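Local atomic coordinates of catalase-3 (Neurospora crassa, PDB entry 4AJ9), a protein that catalyses the heme-dependent breakdown of hydrogen peroxide to water and oxygen, and so probably protects cells from its toxic effects. Residues 49-52 and 53-57; 319-322 and 323-327; 358-362 and 363-367; 574-577 and 578-581; 200-203 and 204-207. All coordinates share one frame; numbering follows the deposited sequence. Where two conformers were deposited one is given.

Interaction 1 of 5, residues 49-52 and 53-57; sequences QKLQ and HFDHE. With HEM (protoporphyrin IX containing Fe), chain B.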
# COMPACT_ATOMS: atom_id res chain seq x y z
N GLN C 49 4.52 -16.21 10.75
CA GLN C 49 5.08 -14.89 11.09
C GLN C 49 6.49 -14.68 10.52
O GLN C 49 6.86 -13.57 10.11
CB GLN C 49 5.03 -14.61 12.61
CG GLN C 49 5.82 -15.57 13.50
CD GLN C 49 7.27 -15.17 13.74
OE1 GLN C 49 7.57 -14.01 14.02
NE2 GLN C 49 8.19 -16.13 13.62
N LYS C 50 7.28 -15.74 10.47
CA LYS C 50 8.61 -15.67 9.87
C LYS C 50 8.53 -15.47 8.34
O LYS C 50 9.17 -14.57 7.78
CB LYS C 50 9.44 -16.92 10.22
CG LYS C 50 10.90 -16.90 9.70
CD LYS C 50 11.66 -18.19 10.09
CE LYS C 50 13.04 -18.27 9.42
NZ LYS C 50 13.83 -19.48 9.83
N LEU C 51 7.77 -16.32 7.66
CA LEU C 51 7.66 -16.22 6.21
C LEU C 51 6.89 -14.98 5.74
O LEU C 51 7.18 -14.44 4.67
CB LEU C 51 7.06 -17.49 5.58
CG LEU C 51 8.07 -18.57 5.18
CD1 LEU C 51 8.90 -18.12 3.97
CD2 LEU C 51 8.97 -18.92 6.35
N GLN C 52 5.89 -14.54 6.51
CA GLN C 52 5.20 -13.30 6.16
C GLN C 52 6.22 -12.17 6.14
O GLN C 52 6.23 -11.36 5.20
CB GLN C 52 4.05 -12.95 7.11
CG GLN C 52 3.31 -11.68 6.66
CD GLN C 52 2.15 -11.32 7.55
OE1 GLN C 52 1.06 -11.87 7.41
NE2 GLN C 52 2.36 -10.40 8.47
N HIS C 53 7.08 -12.11 7.15
CA HIS C 53 8.05 -11.03 7.13
C HIS C 53 8.97 -11.13 5.92
O HIS C 53 9.19 -10.15 5.23
CB HIS C 53 8.86 -10.90 8.42
CG HIS C 53 9.33 -9.50 8.66
ND1 HIS C 53 10.45 -8.98 8.05
CD2 HIS C 53 8.79 -8.49 9.38
CE1 HIS C 53 10.60 -7.71 8.41
NE2 HIS C 53 9.60 -7.39 9.22
N PHE C 54 9.49 -12.33 5.67
CA PHE C 54 10.30 -12.56 4.49
C PHE C 54 9.56 -12.15 3.21
O PHE C 54 10.11 -11.41 2.38
CB PHE C 54 10.72 -14.02 4.38
CG PHE C 54 11.44 -14.32 3.10
CD1 PHE C 54 12.77 -13.96 2.94
CD2 PHE C 54 10.79 -14.91 2.05
CE1 PHE C 54 13.44 -14.22 1.76
CE2 PHE C 54 11.44 -15.16 0.85
CZ PHE C 54 12.77 -14.82 0.71
N ASP C 55 8.33 -12.64 3.06
CA ASP C 55 7.51 -12.41 1.85
C ASP C 55 7.32 -10.92 1.56
O ASP C 55 7.10 -10.54 0.43
CB ASP C 55 6.11 -13.02 1.99
CG ASP C 55 6.11 -14.55 2.06
OD1 ASP C 55 7.14 -15.16 1.71
OD2 ASP C 55 5.07 -15.15 2.43
N HIS C 56 7.36 -10.09 2.59
CA HIS C 56 7.08 -8.67 2.40
C HIS C 56 8.31 -7.78 2.55
O HIS C 56 8.18 -6.59 2.86
CB HIS C 56 5.99 -8.21 3.37
CG HIS C 56 4.64 -8.82 3.09
ND1 HIS C 56 3.60 -8.09 2.56
CD2 HIS C 56 4.18 -10.08 3.24
CE1 HIS C 56 2.54 -8.87 2.43
NE2 HIS C 56 2.87 -10.09 2.83
N GLU C 57 9.49 -8.33 2.30
CA GLU C 57 10.73 -7.59 2.53
C GLU C 57 10.94 -6.42 1.59
O GLU C 57 11.47 -5.39 1.99
CB GLU C 57 11.96 -8.52 2.48
CG GLU C 57 12.24 -9.26 3.80
CD GLU C 57 13.47 -10.16 3.73
OE1 GLU C 57 14.26 -10.05 2.76
OE2 GLU C 57 13.63 -11.00 4.65
CHA HEM B . 9.59 -16.95 -6.79
CHB HEM B . 10.93 -21.51 -7.88
CHC HEM B . 11.30 -22.56 -3.15
CHD HEM B . 9.07 -18.40 -2.15
C1A HEM B . 9.95 -18.08 -7.51
C2A HEM B . 10.09 -18.20 -8.95
C3A HEM B . 10.46 -19.45 -9.24
C4A HEM B . 10.57 -20.18 -8.00
CMA HEM B . 10.72 -20.03 -10.65
CAA HEM B . 9.86 -17.07 -9.98
CBA HEM B . 8.42 -17.09 -10.51
CGA HEM B . 8.31 -15.99 -11.53
O1A HEM B . 7.56 -15.01 -11.28
O2A HEM B . 9.00 -16.10 -12.57
C1B HEM B . 11.10 -22.20 -6.70
C2B HEM B . 11.34 -23.64 -6.58
C3B HEM B . 11.46 -23.92 -5.27
C4B HEM B . 11.27 -22.68 -4.52
CMB HEM B . 11.45 -24.60 -7.78
CAB HEM B . 11.70 -25.29 -4.57
CBB HEM B . 11.48 -26.45 -5.21
C1C HEM B . 10.66 -21.56 -2.46
C2C HEM B . 10.30 -21.56 -1.05
C3C HEM B . 9.69 -20.40 -0.79
C4C HEM B . 9.63 -19.64 -2.02
CMC HEM B . 10.59 -22.70 -0.05
CAC HEM B . 9.09 -19.90 0.54
CBC HEM B . 8.61 -20.78 1.42
C1D HEM B . 9.02 -17.61 -3.27
C2D HEM B . 8.45 -16.29 -3.30
C3D HEM B . 8.61 -15.82 -4.74
C4D HEM B . 9.24 -16.91 -5.44
CMD HEM B . 7.81 -15.50 -2.13
CAD HEM B . 8.15 -14.47 -5.31
CBD HEM B . 6.84 -14.76 -6.04
CGD HEM B . 6.28 -13.48 -6.57
O1D HEM B . 5.39 -13.57 -7.46
O2D HEM B . 6.70 -12.39 -6.11
NA HEM B . 10.26 -19.31 -6.96
NB HEM B . 11.07 -21.66 -5.43
NC HEM B . 10.23 -20.38 -3.02
ND HEM B . 9.46 -17.94 -4.53
FE HEM B . 10.16 -19.89 -4.99
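Gln-52 and His-56 meet one helical turn apart, and their side chains run across each other at a slant. The amide plane of Gln-52 and the imidazole plane of His-56 stand 69° apart. The touching atoms are Gln-52 CG and His-56 CD2, 3.9 Å from each other. His-56 CG sits beside its own backbone N (chi1 -67°), which turns the ring back over the last helical turn. His-56 CD2 thereby also comes within 3.1 Å of Gln-52 O, which lies at the ring edge near its plane. The other end of the imidazole, NE2, is hydrogen-bonded to Asp-354 of the second subunit.

Leu-51 works on a different side of the helix. Its CD1 methyl approaches the Phe-54 ring obliquely, 4.2 Å from Phe-54 CD2. The same methyl lies 3.7 Å from CBC of the chain B heme, which residues of the second subunit hold. Asp-55 OD1 is 3.9 Å from the heme methyl CMD and is hydrogen-bonded to Ser-351 of the second subunit. With an alanine in place of Asp-55, that serine hydroxyl would probably lose this partner and a gap would be likely to open beside the heme methyl.

Along the backbone, Phe-54 N donates to Lys-50 O at 3.1 Å and 173°. The bond from His-56 N to Gln-52 O is weak, and His-56 is the first residue to leave helical geometry. This is the C-terminal end of helix 45-55, part of the amino-terminal arm that catalase subunits wrap around one another, here reaching a neighbour's heme.

Interaction 2 of 5, residues 319-322 and 323-327; sequences YFAE and TEQIS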
# COMPACT_ATOMS: atom_id res chain seq x y z
N TYR C 319 22.12 -1.52 5.52
CA TYR C 319 21.96 -0.81 4.26
C TYR C 319 20.50 -0.48 3.94
O TYR C 319 20.18 0.64 3.53
CB TYR C 319 22.58 -1.64 3.12
CG TYR C 319 22.44 -1.05 1.75
CD1 TYR C 319 21.25 -1.18 1.03
CD2 TYR C 319 23.50 -0.39 1.14
CE1 TYR C 319 21.12 -0.64 -0.24
CE2 TYR C 319 23.38 0.13 -0.13
CZ TYR C 319 22.19 0.01 -0.81
OH TYR C 319 22.08 0.54 -2.08
N PHE C 320 19.61 -1.46 4.12
CA PHE C 320 18.20 -1.23 3.80
C PHE C 320 17.59 -0.14 4.68
O PHE C 320 16.93 0.77 4.17
CB PHE C 320 17.36 -2.51 3.93
CG PHE C 320 15.87 -2.26 3.75
CD1 PHE C 320 15.09 -1.88 4.82
CD2 PHE C 320 15.27 -2.40 2.50
CE1 PHE C 320 13.73 -1.64 4.66
CE2 PHE C 320 13.91 -2.16 2.34
CZ PHE C 320 13.15 -1.78 3.43
N ALA C 321 17.80 -0.24 5.99
CA ALA C 321 17.18 0.70 6.93
C ALA C 321 17.66 2.13 6.68
O ALA C 321 16.91 3.09 6.86
CB ALA C 321 17.49 0.30 8.36
N GLU C 322 18.92 2.24 6.27
CA GLU C 322 19.57 3.53 6.10
C GLU C 322 19.61 3.99 4.65
O GLU C 322 18.84 4.88 4.24
CB GLU C 322 20.97 3.50 6.73
CG GLU C 322 20.92 3.23 8.22
CD GLU C 322 22.28 3.06 8.86
OE1 GLU C 322 23.09 4.02 8.84
OE2 GLU C 322 22.55 1.96 9.40
N THR C 323 20.48 3.37 3.85
CA THR C 323 20.67 3.76 2.46
C THR C 323 19.41 3.59 1.60
O THR C 323 19.01 4.51 0.89
CB THR C 323 21.85 3.01 1.82
OG1 THR C 323 23.04 3.23 2.59
CG2 THR C 323 22.08 3.51 0.39
N GLU C 324 18.80 2.41 1.63
CA GLU C 324 17.63 2.18 0.77
C GLU C 324 16.42 3.04 1.16
O GLU C 324 15.73 3.58 0.29
CB GLU C 324 17.23 0.69 0.75
CG GLU C 324 16.15 0.37 -0.30
CD GLU C 324 16.66 0.52 -1.73
OE1 GLU C 324 17.89 0.53 -1.92
OE2 GLU C 324 15.82 0.62 -2.66
N GLN C 325 16.18 3.16 2.46
CA GLN C 325 15.01 3.88 2.95
C GLN C 325 15.14 5.41 2.96
O GLN C 325 14.14 6.10 2.97
CB GLN C 325 14.59 3.40 4.34
CG GLN C 325 13.93 2.02 4.35
CD GLN C 325 13.18 1.71 5.64
OE1 GLN C 325 12.02 1.28 5.61
NE2 GLN C 325 13.83 1.91 6.78
N ILE C 326 16.35 5.95 2.97
CA ILE C 326 16.47 7.41 3.03
C ILE C 326 15.75 8.07 1.84
O ILE C 326 15.84 7.61 0.71
CB ILE C 326 17.93 7.90 3.13
CG1 ILE C 326 17.95 9.36 3.61
CG2 ILE C 326 18.68 7.67 1.81
CD1 ILE C 326 19.37 9.91 3.95
N SER C 327 15.02 9.15 2.13
CA SER C 327 14.14 9.80 1.16
C SER C 327 14.56 11.25 0.98
O SER C 327 14.19 12.10 1.79
CB SER C 327 12.70 9.78 1.69
OG SER C 327 12.21 8.46 1.85
O HOH W 1 19.86 2.26 -2.28
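Glu-324 OE1 takes a hydrogen bond of 2.6 Å from water 1, which also donates to Tyr-319 OH at 2.8 Å. Tyr-319 OH is bound to Gly-68 O as well. Glu-324 OE1 sits at the edge of the Tyr-319 ring, and ring and carboxylate planes are 26° apart. Thr-323 covers one face of that ring. Its CB lies 3.8 Å from the ring centroid, almost on the normal, in a CH-pi contact.

Gln-325 serves the other aromatic ring. Its CG makes an off-centre CH-pi contact, 4.2 Å from the Phe-320 centroid. With CG beside the backbone N (chi1 -73°), the extended chain passes the Phe-320 ring and brings its amide to Ala-321 O. Gln-325 NE2 donates to this oxygen at 3.3 Å, nearly straight at 176°, and also bonds Gln-387 O of the third subunit. A leucine in place of Gln-325 would probably leave both carbonyls without this shared donor.

Glu-324 N reaches Tyr-319 O at 2.9 Å, five residues back, in a wider pi-type turn. This short helix, 319-324, follows strand 305-314. Thr-323 and Ile-326 pack on strand 96-104, and Gln-325 touches His-360 of helix 343-360.

Interaction 3 of 5, residues 358-362 and 363-367; sequences NRHRG and PNFEQ. With HEM (protoporphyrin IX containing Fe), chain Y.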
# COMPACT_ATOMS: atom_id res chain seq x y z
N ASN C 358 4.81 6.39 -2.84
CA ASN C 358 4.93 5.11 -3.54
C ASN C 358 5.97 4.21 -2.89
O ASN C 358 5.70 3.05 -2.58
CB ASN C 358 5.31 5.30 -5.02
CG ASN C 358 5.20 4.01 -5.81
OD1 ASN C 358 4.11 3.46 -5.94
ND2 ASN C 358 6.33 3.52 -6.34
N ARG C 359 7.16 4.75 -2.68
CA ARG C 359 8.25 3.95 -2.14
C ARG C 359 7.95 3.47 -0.72
O ARG C 359 8.23 2.32 -0.38
CB ARG C 359 9.55 4.74 -2.17
CG ARG C 359 10.79 3.87 -2.13
CD ARG C 359 11.84 4.41 -3.08
NE ARG C 359 12.44 5.66 -2.60
CZ ARG C 359 13.26 5.74 -1.56
NH1 ARG C 359 13.58 4.66 -0.86
NH2 ARG C 359 13.76 6.92 -1.20
N HIS C 360 7.38 4.35 0.10
CA HIS C 360 7.14 4.02 1.51
C HIS C 360 5.71 3.63 1.85
O HIS C 360 5.41 3.31 3.00
CB HIS C 360 7.62 5.16 2.42
CG HIS C 360 9.11 5.35 2.40
ND1 HIS C 360 9.98 4.45 3.00
CD2 HIS C 360 9.89 6.31 1.85
CE1 HIS C 360 11.23 4.87 2.83
NE2 HIS C 360 11.20 5.99 2.13
N ARG C 361 4.83 3.66 0.86
CA ARG C 361 3.42 3.26 1.06
C ARG C 361 2.75 3.89 2.29
O ARG C 361 2.05 3.21 3.04
CB ARG C 361 3.30 1.74 1.15
CG ARG C 361 3.22 1.02 -0.18
CD ARG C 361 4.55 1.07 -0.93
NE ARG C 361 4.40 0.66 -2.33
CZ ARG C 361 3.63 1.30 -3.22
NH1 ARG C 361 2.96 2.38 -2.85
NH2 ARG C 361 3.56 0.86 -4.46
N GLY C 362 2.94 5.19 2.47
CA GLY C 362 2.41 5.85 3.65
C GLY C 362 3.02 7.24 3.77
O GLY C 362 4.04 7.53 3.17
N PRO C 363 2.37 8.10 4.55
CA PRO C 363 2.71 9.51 4.68
C PRO C 363 3.67 9.78 5.83
O PRO C 363 4.05 10.93 6.03
CB PRO C 363 1.35 10.14 4.99
CG PRO C 363 0.69 9.11 5.82
CD PRO C 363 1.11 7.79 5.25
N ASN C 364 4.06 8.76 6.59
CA ASN C 364 4.91 8.96 7.76
C ASN C 364 6.38 8.61 7.56
O ASN C 364 7.10 8.36 8.53
CB ASN C 364 4.32 8.23 8.98
CG ASN C 364 3.11 8.96 9.54
OD1 ASN C 364 3.18 10.15 9.81
ND2 ASN C 364 1.99 8.24 9.69
N PHE C 365 6.84 8.60 6.31
CA PHE C 365 8.22 8.25 6.00
C PHE C 365 9.23 9.18 6.67
O PHE C 365 10.39 8.80 6.86
CB PHE C 365 8.44 8.23 4.48
CG PHE C 365 7.94 9.46 3.80
CD1 PHE C 365 8.74 10.57 3.69
CD2 PHE C 365 6.63 9.51 3.32
CE1 PHE C 365 8.27 11.72 3.08
CE2 PHE C 365 6.15 10.65 2.72
CZ PHE C 365 6.96 11.76 2.60
N GLU C 366 8.82 10.40 7.03
CA GLU C 366 9.78 11.29 7.70
C GLU C 366 10.07 10.82 9.13
O GLU C 366 11.00 11.32 9.77
CB GLU C 366 9.34 12.77 7.70
CG GLU C 366 9.08 13.38 6.32
CD GLU C 366 10.35 13.72 5.53
OE1 GLU C 366 11.30 12.92 5.52
OE2 GLU C 366 10.39 14.81 4.92
N GLN C 367 9.29 9.86 9.62
CA GLN C 367 9.48 9.31 10.95
C GLN C 367 10.52 8.17 11.00
O GLN C 367 10.97 7.80 12.08
CB GLN C 367 8.14 8.85 11.55
CG GLN C 367 7.12 9.96 11.69
CD GLN C 367 5.88 9.54 12.45
OE1 GLN C 367 5.50 8.37 12.44
NE2 GLN C 367 5.24 10.50 13.12
CHA HEM Y . 15.91 10.83 -7.49
CHB HEM Y . 19.06 14.28 -8.86
CHC HEM Y . 15.74 16.04 -11.92
CHD HEM Y . 12.38 13.18 -9.91
C1A HEM Y . 17.07 11.57 -7.62
C2A HEM Y . 18.34 11.32 -6.94
C3A HEM Y . 19.21 12.27 -7.34
C4A HEM Y . 18.52 13.16 -8.25
CMA HEM Y . 20.69 12.44 -6.90
CAA HEM Y . 18.63 10.14 -5.98
CBA HEM Y . 18.54 10.55 -4.52
CGA HEM Y . 18.93 9.37 -3.67
O1A HEM Y . 18.05 8.78 -3.01
O2A HEM Y . 20.14 9.02 -3.65
C1B HEM Y . 18.42 15.10 -9.77
C2B HEM Y . 18.94 16.33 -10.33
C3B HEM Y . 18.03 16.81 -11.19
C4B HEM Y . 16.90 15.91 -11.18
CMB HEM Y . 20.33 16.90 -9.95
CAB HEM Y . 18.07 18.11 -12.03
CBB HEM Y . 18.80 19.16 -11.63
C1C HEM Y . 14.54 15.47 -11.57
C2C HEM Y . 13.22 15.91 -12.02
C3C HEM Y . 12.32 15.10 -11.48
C4C HEM Y . 13.01 14.16 -10.63
CMC HEM Y . 12.96 17.07 -13.00
CAC HEM Y . 10.79 15.15 -11.59
CBC HEM Y . 10.18 16.33 -11.72
C1D HEM Y . 13.00 12.28 -9.10
C2D HEM Y . 12.31 11.25 -8.36
C3D HEM Y . 13.41 10.52 -7.60
C4D HEM Y . 14.65 11.18 -7.95
CMD HEM Y . 10.79 10.99 -8.35
CAD HEM Y . 13.23 9.33 -6.64
CBD HEM Y . 13.20 9.91 -5.23
CGD HEM Y . 12.91 8.81 -4.25
O1D HEM Y . 13.24 8.98 -3.05
O2D HEM Y . 12.38 7.75 -4.67
NA HEM Y . 17.23 12.70 -8.40
NB HEM Y . 17.17 14.88 -10.31
NC HEM Y . 14.36 14.40 -10.72
ND HEM Y . 14.36 12.21 -8.84
FE HEM Y . 15.79 13.61 -9.48
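Phe-365 CG stands between its backbone N and carbonyl carbon (chi1 50°), while His-360 CG lies beside its own backbone N (chi1 -67°), and these two turns bring the residues together. The touching atom of the phenylalanine is CB, 3.6 Å from both CG and CD2 of His-360. The two rings are near parallel, planes 19° apart, but slid aside, with centroids 6.0 Å apart and little overlap.

Gly-362 O meets the Phe-365 ring at its edge, in the ring plane, 3.3 Å from Phe-365 CD2. This carbonyl oxygen is buried and has no polar partner in the model. Arg-361, just before it, has positive phi and is the first residue to leave helical geometry.

Arg-359 turns to the heme instead. In the conformer given, one of two deposited, its NE donates to propionate oxygen O2D at 2.9 Å and its NH2 to O1D at 2.8 Å. The second conformer makes this grip less certain. Arg-62, Arg-102 and Gln-356 also bind this heme.

The contact closes helix 343-360, which carries Tyr-352, probably the axial ligand of the heme iron. Phe-365 rests on Leu-353 and Gln-356 of that helix before the loop heads for strand 390-391.

Interaction 4 of 5, residues 574-577 and 578-581; sequences DQTY and SAAD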
# COMPACT_ATOMS: atom_id res chain seq x y z
N ASP C 574 46.65 -12.77 -1.44
CA ASP C 574 45.36 -12.16 -1.13
C ASP C 574 44.26 -12.63 -2.07
O ASP C 574 43.08 -12.60 -1.71
CB ASP C 574 45.44 -10.64 -1.17
CG ASP C 574 46.48 -10.08 -0.22
OD1 ASP C 574 46.36 -10.30 1.01
OD2 ASP C 574 47.41 -9.40 -0.69
N GLN C 575 44.64 -13.05 -3.28
CA GLN C 575 43.66 -13.41 -4.30
C GLN C 575 44.30 -14.37 -5.30
O GLN C 575 45.49 -14.26 -5.60
CB GLN C 575 43.18 -12.15 -5.03
CG GLN C 575 41.89 -12.30 -5.81
CD GLN C 575 41.45 -10.98 -6.45
OE1 GLN C 575 42.26 -10.28 -7.06
NE2 GLN C 575 40.17 -10.64 -6.30
N THR C 576 43.52 -15.32 -5.81
CA THR C 576 43.99 -16.24 -6.84
C THR C 576 43.87 -15.60 -8.20
O THR C 576 43.06 -14.69 -8.40
CB THR C 576 43.16 -17.54 -6.88
OG1 THR C 576 41.80 -17.22 -7.21
CG2 THR C 576 43.22 -18.25 -5.54
N TYR C 577 44.65 -16.09 -9.16
CA TYR C 577 44.53 -15.62 -10.54
C TYR C 577 43.11 -15.81 -11.05
O TYR C 577 42.61 -14.97 -11.81
CB TYR C 577 45.53 -16.30 -11.46
CG TYR C 577 46.88 -15.64 -11.40
CD1 TYR C 577 47.07 -14.36 -11.92
CD2 TYR C 577 47.97 -16.27 -10.81
CE1 TYR C 577 48.29 -13.74 -11.86
CE2 TYR C 577 49.21 -15.66 -10.75
CZ TYR C 577 49.37 -14.39 -11.28
OH TYR C 577 50.60 -13.76 -11.22
N SER C 578 42.47 -16.89 -10.63
CA SER C 578 41.11 -17.21 -11.07
C SER C 578 40.15 -16.08 -10.69
O SER C 578 39.31 -15.68 -11.49
CB SER C 578 40.64 -18.54 -10.44
OG SER C 578 39.33 -18.88 -10.86
N ALA C 579 40.32 -15.56 -9.48
CA ALA C 579 39.44 -14.53 -8.95
C ALA C 579 39.84 -13.11 -9.35
O ALA C 579 39.10 -12.16 -9.08
CB ALA C 579 39.37 -14.65 -7.43
N ALA C 580 41.00 -12.97 -9.98
CA ALA C 580 41.55 -11.63 -10.25
C ALA C 580 41.22 -11.07 -11.63
O ALA C 580 41.04 -11.81 -12.60
CB ALA C 580 43.05 -11.62 -10.04
N ASP C 581 41.15 -9.75 -11.70
CA ASP C 581 40.97 -9.07 -12.97
C ASP C 581 41.63 -7.69 -12.89
O ASP C 581 41.70 -7.09 -11.82
CB ASP C 581 39.49 -8.94 -13.31
CG ASP C 581 39.26 -8.46 -14.72
OD1 ASP C 581 39.26 -9.30 -15.65
OD2 ASP C 581 39.08 -7.24 -14.90
O HOH W 2 41.05 -8.64 -9.04
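Thr-576 and Ala-579 close a beta turn that leads the chain out of strand 575-576, and a second turn, from Tyr-577 to Ala-580, overlaps it. Ala-579 N is shared between two acceptors of one residue. It donates to Thr-576 OG1 at 3.2 Å and 148°, and only weakly to Thr-576 O. Thr-576 OG1 reaches it because it stands between its own backbone N and carbonyl carbon (chi1 62°). The same oxygen also lies against the methyl of the alanine, 3.5 Å from Ala-579 CB. In the second turn Ala-580 N donates to Tyr-577 O at 3.2 Å, coming from well above the carbonyl plane. That oxygen is also bound by Arg-612.

Within this chain the strand is at one edge of the six-stranded parallel sheet in the C-terminal domain of large catalases, which resembles the class I glutamine amidotransferases. It pairs with strand 561-566. The Tyr-577 ring packs on Phe-608 and helix 612-622, and its hydroxyl is bonded to Ser-538 O.

Gln-575 runs extended alongside the returning chain. Its CG packs on the methyl of Ala-579, 3.8 Å from Ala-579 CB. Further out, Gln-575 OE1 lies 3.4 Å from Ala-580 CB. Water 2 donates to Gln-575 OE1 at 2.8 Å and accepts from Asp-581 N at 2.9 Å, tying the glutamine to the chain beyond the turn.

Interaction 5 of 5, residues 200-203 and 204-207; sequences PRSY and RHMD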
# COMPACT_ATOMS: atom_id res chain seq x y z
N PRO C 200 33.13 7.48 -13.90
CA PRO C 200 34.07 7.87 -12.85
C PRO C 200 34.73 6.65 -12.25
O PRO C 200 34.15 5.55 -12.23
CB PRO C 200 33.17 8.55 -11.80
CG PRO C 200 31.81 7.99 -12.06
CD PRO C 200 31.74 7.83 -13.54
N ARG C 201 35.95 6.86 -11.76
CA ARG C 201 36.71 5.82 -11.06
C ARG C 201 36.05 5.44 -9.74
O ARG C 201 36.11 4.28 -9.32
CB ARG C 201 38.15 6.31 -10.85
CG ARG C 201 38.91 5.60 -9.74
CD ARG C 201 39.04 4.09 -9.99
NE ARG C 201 39.91 3.52 -8.96
CZ ARG C 201 39.51 3.24 -7.73
NH1 ARG C 201 38.24 3.44 -7.38
NH2 ARG C 201 40.36 2.76 -6.85
N SER C 202 35.42 6.40 -9.08
CA SER C 202 34.67 6.12 -7.85
C SER C 202 33.81 7.30 -7.48
O SER C 202 33.94 8.38 -8.07
CB SER C 202 35.62 5.81 -6.70
OG SER C 202 36.05 7.01 -6.07
N TYR C 203 32.92 7.11 -6.50
CA TYR C 203 32.11 8.20 -5.97
C TYR C 203 33.03 9.25 -5.38
O TYR C 203 32.75 10.45 -5.42
CB TYR C 203 31.18 7.71 -4.86
CG TYR C 203 30.18 6.64 -5.25
CD1 TYR C 203 29.60 6.60 -6.52
CD2 TYR C 203 29.76 5.69 -4.31
CE1 TYR C 203 28.65 5.61 -6.85
CE2 TYR C 203 28.84 4.72 -4.63
CZ TYR C 203 28.28 4.69 -5.89
OH TYR C 203 27.35 3.69 -6.16
N ARG C 204 34.15 8.78 -4.82
CA ARG C 204 35.10 9.65 -4.13
C ARG C 204 35.86 10.56 -5.09
O ARG C 204 36.43 11.57 -4.67
CB ARG C 204 36.08 8.81 -3.30
CG ARG C 204 35.40 7.96 -2.24
CD ARG C 204 36.40 7.10 -1.49
NE ARG C 204 37.16 6.24 -2.38
CZ ARG C 204 38.49 6.28 -2.54
NH1 ARG C 204 39.22 7.15 -1.85
NH2 ARG C 204 39.08 5.45 -3.39
N HIS C 205 35.86 10.19 -6.37
CA HIS C 205 36.56 10.94 -7.40
C HIS C 205 35.62 11.68 -8.34
O HIS C 205 35.92 11.82 -9.53
CB HIS C 205 37.49 10.02 -8.19
CG HIS C 205 38.58 9.42 -7.37
ND1 HIS C 205 38.41 8.25 -6.64
CD2 HIS C 205 39.85 9.83 -7.12
CE1 HIS C 205 39.53 7.97 -6.00
NE2 HIS C 205 40.42 8.92 -6.27
N MET C 206 34.48 12.12 -7.80
CA MET C 206 33.52 12.96 -8.52
C MET C 206 33.38 14.33 -7.85
O MET C 206 33.43 14.43 -6.62
CB MET C 206 32.12 12.33 -8.51
CG MET C 206 32.03 10.88 -8.98
SD MET C 206 30.31 10.31 -9.08
CE MET C 206 29.72 10.66 -7.43
N ASP C 207 33.16 15.36 -8.66
CA ASP C 207 32.63 16.61 -8.12
C ASP C 207 31.11 16.49 -8.03
O ASP C 207 30.54 15.57 -8.60
CB ASP C 207 32.99 17.80 -9.02
CG ASP C 207 34.41 18.30 -8.79
OD1 ASP C 207 35.03 17.90 -7.78
OD2 ASP C 207 34.89 19.09 -9.62
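Ser-202 O accepts from His-205 N at 3.1 Å, with the donor 71° out of the carbonyl plane, and a weak bond from Met-206 N to Tyr-203 O adds a second, overlapping turn. Inside the first turn Ser-202 OG and His-205 ND1 are 2.7 Å apart in a hydrogen bond; either could donate. The serine oxygen lies at the edge of the imidazole, near its plane. It also takes a weak bond from Arg-204 N, 2.9 Å away, as in an ST turn. Ser-202 OG stands between its backbone N and carbonyl carbon (chi1 85°), which aims it at both partners.

This loop joins helix 187-193 to strand 208-209 of the catalase antiparallel barrel. Tyr-203 stacks on Phe-103 of strand 96-104.

Met-206 packs between Pro-200 and Tyr-203. Its CG lies 3.8 Å from Pro-200 CB, and its CE methyl approaches the tyrosine ring obliquely, 4.2 Å from Tyr-203 CD1. Tyr-203 and Met-206 run side by side in the same direction.

The two arginines come close, with Arg-201 NH1 4.5 Å from Arg-204 NH2. Asp-258 of helix 254-264 makes salt bridges to both, and Arg-201 has a further salt bridge to Asp-586.

How the interactions relate
Along the chain the order is interaction 1, 5, 2, 3 and 4. The first four lie in the catalase part of the chain and interaction 4 in the C-terminal domain, its centre about 25 Å from that of interaction 5. Interactions 2 and 3 are neighbours, with centres about 12 Å apart. Ile-326 O probably accepts a hydrogen bond from Arg-359 NH2, which links the loop just after helix 319-324 to helix 343-360 near the heme. Interaction 1, on the amino-terminal arm, packs Glu-57 against Phe-320 of interaction 2. It reaches the heme of another subunit, and interactions 1, 2 and 3 all touch the third subunit. In this part of the fold the heme surroundings and the subunit contacts lie close together.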